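Local structure of chemotactic transducer PctC (Pseudomonas aeruginosa, 5LTV) at residues A[173-178]-A[200-205]; A[189-194]-A[249-254]. The protein serves as a chemotactic transducer of Pseudomonas aeruginosa whose ligand-binding domain recognises gamma-amino-butanoic acid (GABA). All blocks are in the same frame, centred on the assembly; numbering follows the deposited sequence.

Interactions 1 and 2 are neighbours, centres 12 Å apart. Interaction 2 lies within the sheet of the Cache domain that does not hold the ligand, and interaction 1 packs a helix on the end of its strand 198-200. Their segments alternate along the chain: 173-178, 189-194, 200-205, 249-254. Helix 171-178 leaves the ligand-binding sheet and leads to strand 188-193. Strand 198-200 then pairs with 188-193 on one side, and strand 251-256 pairs with it on the other. The probable hydrogen bond from L191 N to L200 O, 2.9 Å, joins the two contacts. Interaction 1 therefore ties the connecting helix to an edge strand, while interaction 2 builds the sheet inward. This is consistent with a double Cache fold of two similar sheets.

Interaction 1 of 2, residues A[173-178]-A[200-205]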
ATOM      1  N   THR A 173       7.320   7.233   3.356  1.00 36.66           N
ATOM      2  CA  THR A 173       8.293   6.170   3.140  1.00 36.00           C
ATOM      3  C   THR A 173       8.313   5.713   1.688  1.00 37.23           C
ATOM      4  O   THR A 173       9.384   5.528   1.089  1.00 39.81           O
ATOM      5  CB  THR A 173       7.960   4.981   4.041  1.00 41.46           C
ATOM      6  OG1 THR A 173       7.786   5.432   5.387  1.00 42.50           O
ATOM      7  CG2 THR A 173       9.058   3.904   3.951  1.00 40.73           C
ATOM      8  N   LEU A 174       7.127   5.485   1.113  1.00 36.54           N
ATOM      9  CA  LEU A 174       7.052   5.053  -0.279  1.00 38.93           C
ATOM     10  C   LEU A 174       7.483   6.163  -1.210  1.00 38.48           C
ATOM     11  O   LEU A 174       8.192   5.911  -2.203  1.00 39.06           O
ATOM     12  CB  LEU A 174       5.645   4.581  -0.626  1.00 40.29           C
ATOM     13  CG  LEU A 174       5.172   3.342   0.161  1.00 42.37           C
ATOM     14  CD1 LEU A 174       3.727   2.987  -0.081  1.00 44.42           C
ATOM     15  CD2 LEU A 174       6.013   2.258  -0.297  1.00 45.36           C
ATOM     16  N   THR A 175       7.083   7.405  -0.908  1.00 34.11           N
ATOM     17  CA  THR A 175       7.413   8.496  -1.810  1.00 38.83           C
ATOM     18  C   THR A 175       8.917   8.701  -1.885  1.00 40.57           C
ATOM     19  O   THR A 175       9.466   8.925  -2.973  1.00 43.85           O
ATOM     20  CB  THR A 175       6.703   9.775  -1.380  1.00 40.20           C
ATOM     21  OG1 THR A 175       5.303   9.518  -1.291  1.00 40.30           O
ATOM     22  CG2 THR A 175       6.959  10.898  -2.392  1.00 37.69           C
ATOM     23  N   ALA A 176       9.605   8.579  -0.752  1.00 39.51           N
ATOM     24  CA  ALA A 176      11.065   8.595  -0.729  1.00 41.30           C
ATOM     25  C   ALA A 176      11.669   7.532  -1.648  1.00 41.11           C
ATOM     26  O   ALA A 176      12.583   7.831  -2.425  1.00 39.18           O
ATOM     27  CB  ALA A 176      11.552   8.387   0.695  1.00 41.29           C
ATOM     28  N   ILE A 177      11.203   6.271  -1.545  1.00 42.06           N
ATOM     29  CA  ILE A 177      11.694   5.214  -2.439  1.00 42.29           C
ATOM     30  C   ILE A 177      11.552   5.638  -3.894  1.00 45.37           C
ATOM     31  O   ILE A 177      12.476   5.480  -4.691  1.00 44.75           O
ATOM     32  CB  ILE A 177      10.954   3.883  -2.208  1.00 42.15           C
ATOM     33  CG1 ILE A 177      10.909   3.488  -0.740  1.00 44.92           C
ATOM     34  CG2 ILE A 177      11.628   2.777  -3.026  1.00 41.43           C
ATOM     35  CD1 ILE A 177      12.210   2.938  -0.246  1.00 45.00           C
ATOM     36  N   LEU A 178      10.373   6.169  -4.254  1.00 47.72           N
ATOM     37  CA  LEU A 178      10.063   6.550  -5.632  1.00 46.69           C
ATOM     38  C   LEU A 178      11.005   7.625  -6.158  1.00 50.41           C
ATOM     39  O   LEU A 178      11.439   7.559  -7.316  1.00 54.97           O
ATOM     40  CB  LEU A 178       8.620   7.036  -5.710  1.00 47.45           C
ATOM     41  CG  LEU A 178       7.947   6.868  -7.048  1.00 48.45           C
ATOM     42  CD1 LEU A 178       7.699   5.385  -7.356  1.00 49.93           C
ATOM     43  CD2 LEU A 178       6.656   7.639  -7.029  1.00 48.87           C
ATOM     44  N   LEU A 200       0.841   8.737  -4.618  1.00 36.48           N
ATOM     45  CA  LEU A 200       2.021   9.258  -3.966  1.00 30.26           C
ATOM     46  C   LEU A 200       2.447  10.471  -4.748  1.00 32.37           C
ATOM     47  O   LEU A 200       2.332  10.477  -5.980  1.00 29.78           O
ATOM     48  CB  LEU A 200       3.134   8.286  -3.984  1.00 26.93           C
ATOM     49  CG  LEU A 200       2.963   6.870  -3.424  1.00 31.66           C
ATOM     50  CD1 LEU A 200       4.174   6.050  -3.858  1.00 29.35           C
ATOM     51  CD2 LEU A 200       2.771   6.913  -1.928  1.00 28.80           C
ATOM     52  N   HIS A 201       2.980  11.474  -4.049  1.00 33.59           N
ATOM     53  CA  HIS A 201       3.420  12.722  -4.678  1.00 37.23           C
ATOM     54  C   HIS A 201       4.314  13.516  -3.729  1.00 38.83           C
ATOM     55  O   HIS A 201       4.024  13.618  -2.533  1.00 45.16           O
ATOM     56  CB  HIS A 201       2.207  13.569  -5.107  1.00 38.69           C
ATOM     57  CG  HIS A 201       2.511  14.550  -6.194  1.00 39.64           C
ATOM     58  ND1 HIS A 201       3.261  15.690  -5.980  1.00 39.89           N
ATOM     59  CD2 HIS A 201       2.201  14.546  -7.514  1.00 40.30           C
ATOM     60  CE1 HIS A 201       3.387  16.353  -7.117  1.00 40.36           C
ATOM     61  NE2 HIS A 201       2.759  15.679  -8.067  1.00 41.53           N
ATOM     62  N   PRO A 202       5.416  14.075  -4.214  1.00 38.65           N
ATOM     63  CA  PRO A 202       6.270  14.884  -3.327  1.00 39.71           C
ATOM     64  C   PRO A 202       5.537  16.085  -2.718  1.00 45.17           C
ATOM     65  O   PRO A 202       5.878  16.540  -1.615  1.00 45.30           O
ATOM     66  CB  PRO A 202       7.416  15.308  -4.248  1.00 39.24           C
ATOM     67  CG  PRO A 202       7.419  14.233  -5.341  1.00 38.90           C
ATOM     68  CD  PRO A 202       5.995  13.884  -5.553  1.00 37.14           C
ATOM     69  N   ASP A 203       4.516  16.593  -3.394  1.00 47.47           N
ATOM     70  CA  ASP A 203       3.572  17.540  -2.804  1.00 49.96           C
ATOM     71  C   ASP A 203       2.435  16.756  -2.136  1.00 45.79           C
ATOM     72  O   ASP A 203       1.420  16.435  -2.776  1.00 40.98           O
ATOM     73  CB  ASP A 203       3.042  18.488  -3.871  1.00 56.08           C
ATOM     74  CG  ASP A 203       2.186  19.588  -3.288  1.00 62.17           C
ATOM     75  OD1 ASP A 203       1.910  19.545  -2.056  1.00 60.48           O
ATOM     76  OD2 ASP A 203       1.762  20.469  -4.078  1.00 65.91           O
ATOM     77  N   SER A 204       2.588  16.500  -0.826  1.00 50.43           N
ATOM     78  CA  SER A 204       1.664  15.645  -0.084  1.00 49.37           C
ATOM     79  C   SER A 204       0.217  16.093  -0.232  1.00 52.10           C
ATOM     80  O   SER A 204      -0.694  15.256  -0.207  1.00 52.85           O
ATOM     81  CB  SER A 204       2.062  15.608   1.404  1.00 48.10           C
ATOM     82  OG  SER A 204       1.808  16.864   2.036  1.00 55.01           O
ATOM     83  N   GLY A 205      -0.023  17.401  -0.376  1.00 50.91           N
ATOM     84  CA  GLY A 205      -1.376  17.890  -0.602  1.00 52.07           C
ATOM     85  C   GLY A 205      -2.035  17.333  -1.851  1.00 54.16           C
ATOM     86  O   GLY A 205      -3.270  17.281  -1.922  1.00 53.43           O
TER
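The hydroxyl of T175 lies against L200 and is hydrogen-bonded to the backbone O of L171, one turn back in its own helix. OG1 of T175 is 3.7 Å from CB of L200 and equally far from its CD2. The torsion chi1 of -55° sets OG1 beside the backbone N, where it can reach that carbonyl. The polar atom is thus satisfied although it faces an apolar chain. T175 and L200 lie alongside each other, running in opposite senses. The other branch, CG2 of T175, meets the backbone where H201 joins P202, 4.0 Å from P202 N.

L200 ends the edge strand 198-200 of the second five-stranded sheet of this Cache domain, and helix 171-178 packs against the end of that strand. CD1 of L200 reaches CB of L174 at 3.8 Å. More loosely, the same CD1 approaches CD2 of L178 at 4.3 Å. L174 also touches W52 of the long helix 34-68 and so lies between that helix and L200.

Past P202 the chain leaves the helix. The CB of H201 already points away from it, and the H201 ring meets those of F190 and Y188. D203 N donates to ND1 of H201 at 3.0 Å, within 2° of the ring plane. This bond fixes the ring against the turn, and a weak bond from NE2 to Y215 OH holds its far side.

Interaction 2 of 2, residues A[189-194]-A[249-254]; sequences AFLVSD and VTWYVA
L191 leans across the neighbouring strand onto Y252, V253 and W251. Its CB is 4.0 Å from the backbone O of Y252, and CG comes closer to the same oxygen. There the chain forks. CD1 lies 3.2 Å from Y252 O, a tight approach, and 4.1 Å from CG2 of V253. CD2 takes the other direction and reaches CE3 of W251 at 3.8 Å, where the two side chains cross obliquely. With CG anti to the backbone N (chi1 -164°), the branches lie over the partner strand.

Beneath this, the strands form a regular antiparallel pair. F190 and A254 make a hydrogen-bonded pair, as do V192 and Y252. Between them L191 and V253 face each other as a non-hydrogen-bonded pair, as do S193 and W251 further on. Y252 N donates to V192 O at 2.8 Å. Beyond the strand's end, D194 N still bonds T250 O, and a water bridges D194 OD1 and T250 N.

The opposite face of the sheet carries F190, V192, Y252 and A254. CB of A254 sits over one face of the F190 ring, 3.5 Å from its centroid, in a CH-pi contact. At the other end of that row, the edge of the Y252 ring meets CB of D194, 3.9 Å from CE1.

CG2 of V249 lies over one face of the W251 indole, and W251 also touches L199 of strand 198-200. It touches V135 and E137 of strand 134-140 as well, an outer strand of the ligand-binding sheet. Strands 198-200 and 237-242 flank the pair, and F240 of the latter packs on V192, Y252 and A254.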
ATOM      1  N   ALA A 189       9.043  12.519  -9.570  1.00 55.32           N
ATOM      2  CA  ALA A 189       8.235  11.344  -9.883  1.00 51.45           C
ATOM      3  C   ALA A 189       7.061  11.215  -8.916  1.00 47.09           C
ATOM      4  O   ALA A 189       7.212  11.444  -7.715  1.00 46.59           O
ATOM      5  CB  ALA A 189       9.094  10.079  -9.844  1.00 48.33           C
ATOM      6  N   PHE A 190       5.887  10.845  -9.429  1.00 42.77           N
ATOM      7  CA  PHE A 190       4.786  10.531  -8.527  1.00 36.84           C
ATOM      8  C   PHE A 190       4.115   9.226  -8.975  1.00 36.75           C
ATOM      9  O   PHE A 190       4.548   8.560  -9.925  1.00 38.45           O
ATOM     10  CB  PHE A 190       3.828  11.724  -8.395  1.00 34.82           C
ATOM     11  CG  PHE A 190       3.081  12.076  -9.633  1.00 38.61           C
ATOM     12  CD1 PHE A 190       3.649  12.906 -10.604  1.00 38.82           C
ATOM     13  CD2 PHE A 190       1.770  11.625  -9.811  1.00 41.63           C
ATOM     14  CE1 PHE A 190       2.939  13.247 -11.744  1.00 42.05           C
ATOM     15  CE2 PHE A 190       1.052  11.949 -10.953  1.00 43.73           C
ATOM     16  CZ  PHE A 190       1.627  12.770 -11.921  1.00 45.54           C
ATOM     17  N   LEU A 191       3.097   8.818  -8.230  1.00 34.56           N
ATOM     18  CA  LEU A 191       2.400   7.569  -8.485  1.00 33.67           C
ATOM     19  C   LEU A 191       0.915   7.863  -8.624  1.00 34.09           C
ATOM     20  O   LEU A 191       0.357   8.620  -7.837  1.00 35.48           O
ATOM     21  CB  LEU A 191       2.662   6.544  -7.371  1.00 29.10           C
ATOM     22  CG  LEU A 191       2.303   5.099  -7.745  1.00 30.81           C
ATOM     23  CD1 LEU A 191       3.453   4.371  -8.489  1.00 31.78           C
ATOM     24  CD2 LEU A 191       1.928   4.330  -6.505  1.00 25.89           C
ATOM     25  N   VAL A 192       0.284   7.269  -9.631  1.00 36.52           N
ATOM     26  CA  VAL A 192      -1.083   7.603 -10.002  1.00 36.39           C
ATOM     27  C   VAL A 192      -1.761   6.336 -10.507  1.00 38.05           C
ATOM     28  O   VAL A 192      -1.128   5.488 -11.150  1.00 39.23           O
ATOM     29  CB  VAL A 192      -1.118   8.735 -11.062  1.00 36.50           C
ATOM     30  CG1 VAL A 192      -0.385   8.316 -12.337  1.00 35.07           C
ATOM     31  CG2 VAL A 192      -2.547   9.125 -11.404  1.00 37.07           C
ATOM     32  N   SER A 193      -3.038   6.185 -10.185  1.00 40.28           N
ATOM     33  CA  SER A 193      -3.768   5.004 -10.607  1.00 41.80           C
ATOM     34  C   SER A 193      -4.239   5.179 -12.046  1.00 47.68           C
ATOM     35  O   SER A 193      -4.231   6.282 -12.605  1.00 47.84           O
ATOM     36  CB  SER A 193      -4.962   4.734  -9.691  1.00 38.78           C
ATOM     37  OG  SER A 193      -6.041   5.611  -9.978  1.00 38.54           O
ATOM     38  N   ASP A 194      -4.666   4.062 -12.639  1.00 47.34           N
ATOM     39  CA  ASP A 194      -5.153   4.076 -14.016  1.00 51.06           C
ATOM     40  C   ASP A 194      -6.359   4.988 -14.189  1.00 48.54           C
ATOM     41  O   ASP A 194      -6.550   5.562 -15.268  1.00 51.88           O
ATOM     42  CB  ASP A 194      -5.488   2.649 -14.462  1.00 55.86           C
ATOM     43  CG  ASP A 194      -6.444   1.938 -13.514  1.00 60.51           C
ATOM     44  OD1 ASP A 194      -6.717   2.425 -12.387  1.00 62.62           O
ATOM     45  OD2 ASP A 194      -6.913   0.855 -13.907  1.00 63.96           O
ATOM     46  N   VAL A 249      -4.665  -3.976  -9.057  1.00 45.53           N
ATOM     47  CA  VAL A 249      -4.564  -2.557  -9.384  1.00 44.05           C
ATOM     48  C   VAL A 249      -3.696  -2.396 -10.621  1.00 47.50           C
ATOM     49  O   VAL A 249      -2.891  -3.266 -10.966  1.00 50.10           O
ATOM     50  CB  VAL A 249      -3.968  -1.712  -8.225  1.00 40.47           C
ATOM     51  CG1 VAL A 249      -4.854  -1.750  -6.984  1.00 35.63           C
ATOM     52  CG2 VAL A 249      -2.544  -2.182  -7.883  1.00 39.71           C
ATOM     53  N   THR A 250      -3.870  -1.258 -11.284  1.00 45.09           N
ATOM     54  CA  THR A 250      -2.969  -0.823 -12.348  1.00 46.19           C
ATOM     55  C   THR A 250      -2.490   0.566 -11.935  1.00 45.67           C
ATOM     56  O   THR A 250      -3.250   1.535 -11.982  1.00 46.90           O
ATOM     57  CB  THR A 250      -3.656  -0.790 -13.712  1.00 43.65           C
ATOM     58  OG1 THR A 250      -4.281  -2.041 -13.930  1.00 48.95           O
ATOM     59  CG2 THR A 250      -2.648  -0.555 -14.826  1.00 40.77           C
ATOM     60  N   TRP A 251      -1.250   0.659 -11.506  1.00 41.74           N
ATOM     61  CA  TRP A 251      -0.710   1.906 -11.035  1.00 38.87           C
ATOM     62  C   TRP A 251       0.515   2.249 -11.857  1.00 40.20           C
ATOM     63  O   TRP A 251       1.226   1.364 -12.338  1.00 41.40           O
ATOM     64  CB  TRP A 251      -0.339   1.846  -9.561  1.00 36.41           C
ATOM     65  CG  TRP A 251      -1.469   1.688  -8.647  1.00 35.94           C
ATOM     66  CD1 TRP A 251      -2.769   1.817  -8.913  1.00 38.52           C
ATOM     67  CD2 TRP A 251      -1.386   1.431  -7.223  1.00 34.91           C
ATOM     68  NE1 TRP A 251      -3.545   1.621  -7.772  1.00 35.20           N
ATOM     69  CE2 TRP A 251      -2.694   1.396  -6.711  1.00 34.77           C
ATOM     70  CE3 TRP A 251      -0.330   1.231  -6.341  1.00 33.28           C
ATOM     71  CZ2 TRP A 251      -2.990   1.163  -5.352  1.00 35.96           C
ATOM     72  CZ3 TRP A 251      -0.625   0.993  -4.975  1.00 33.47           C
ATOM     73  CH2 TRP A 251      -1.938   0.974  -4.507  1.00 36.13           C
ATOM     74  N   TYR A 252       0.729   3.543 -12.042  1.00 33.36           N
ATOM     75  CA  TYR A 252       1.782   4.010 -12.923  1.00 36.33           C
ATOM     76  C   TYR A 252       2.742   4.892 -12.153  1.00 40.24           C
ATOM     77  O   TYR A 252       2.326   5.648 -11.256  1.00 37.97           O
ATOM     78  CB  TYR A 252       1.221   4.818 -14.098  1.00 40.12           C
ATOM     79  CG  TYR A 252       0.364   4.037 -15.056  1.00 42.43           C
ATOM     80  CD1 TYR A 252      -0.967   3.822 -14.783  1.00 42.43           C
ATOM     81  CD2 TYR A 252       0.884   3.555 -16.261  1.00 47.56           C
ATOM     82  CE1 TYR A 252      -1.777   3.113 -15.661  1.00 47.35           C
ATOM     83  CE2 TYR A 252       0.086   2.860 -17.161  1.00 50.22           C
ATOM     84  CZ  TYR A 252      -1.259   2.638 -16.844  1.00 51.64           C
ATOM     85  OH  TYR A 252      -2.113   1.957 -17.685  1.00 53.72           O
ATOM     86  N   VAL A 253       4.021   4.754 -12.499  1.00 38.44           N
ATOM     87  CA  VAL A 253       5.036   5.748 -12.187  1.00 37.87           C
ATOM     88  C   VAL A 253       4.924   6.874 -13.200  1.00 43.00           C
ATOM     89  O   VAL A 253       4.993   6.644 -14.418  1.00 45.10           O
ATOM     90  CB  VAL A 253       6.440   5.130 -12.208  1.00 41.36           C
ATOM     91  CG1 VAL A 253       7.497   6.227 -12.110  1.00 42.88           C
ATOM     92  CG2 VAL A 253       6.591   4.147 -11.079  1.00 43.26           C
ATOM     93  N   ALA A 254       4.728   8.090 -12.708  1.00 43.89           N
ATOM     94  CA  ALA A 254       4.729   9.280 -13.556  1.00 46.13           C
ATOM     95  C   ALA A 254       6.032  10.027 -13.326  1.00 44.74           C
ATOM     96  O   ALA A 254       6.378  10.308 -12.170  1.00 42.88           O
ATOM     97  CB  ALA A 254       3.532  10.194 -13.258  1.00 44.79           C
TER
HETATM   98  O   HOH W   1      -6.130   0.390 -10.287  1.00 37.92           O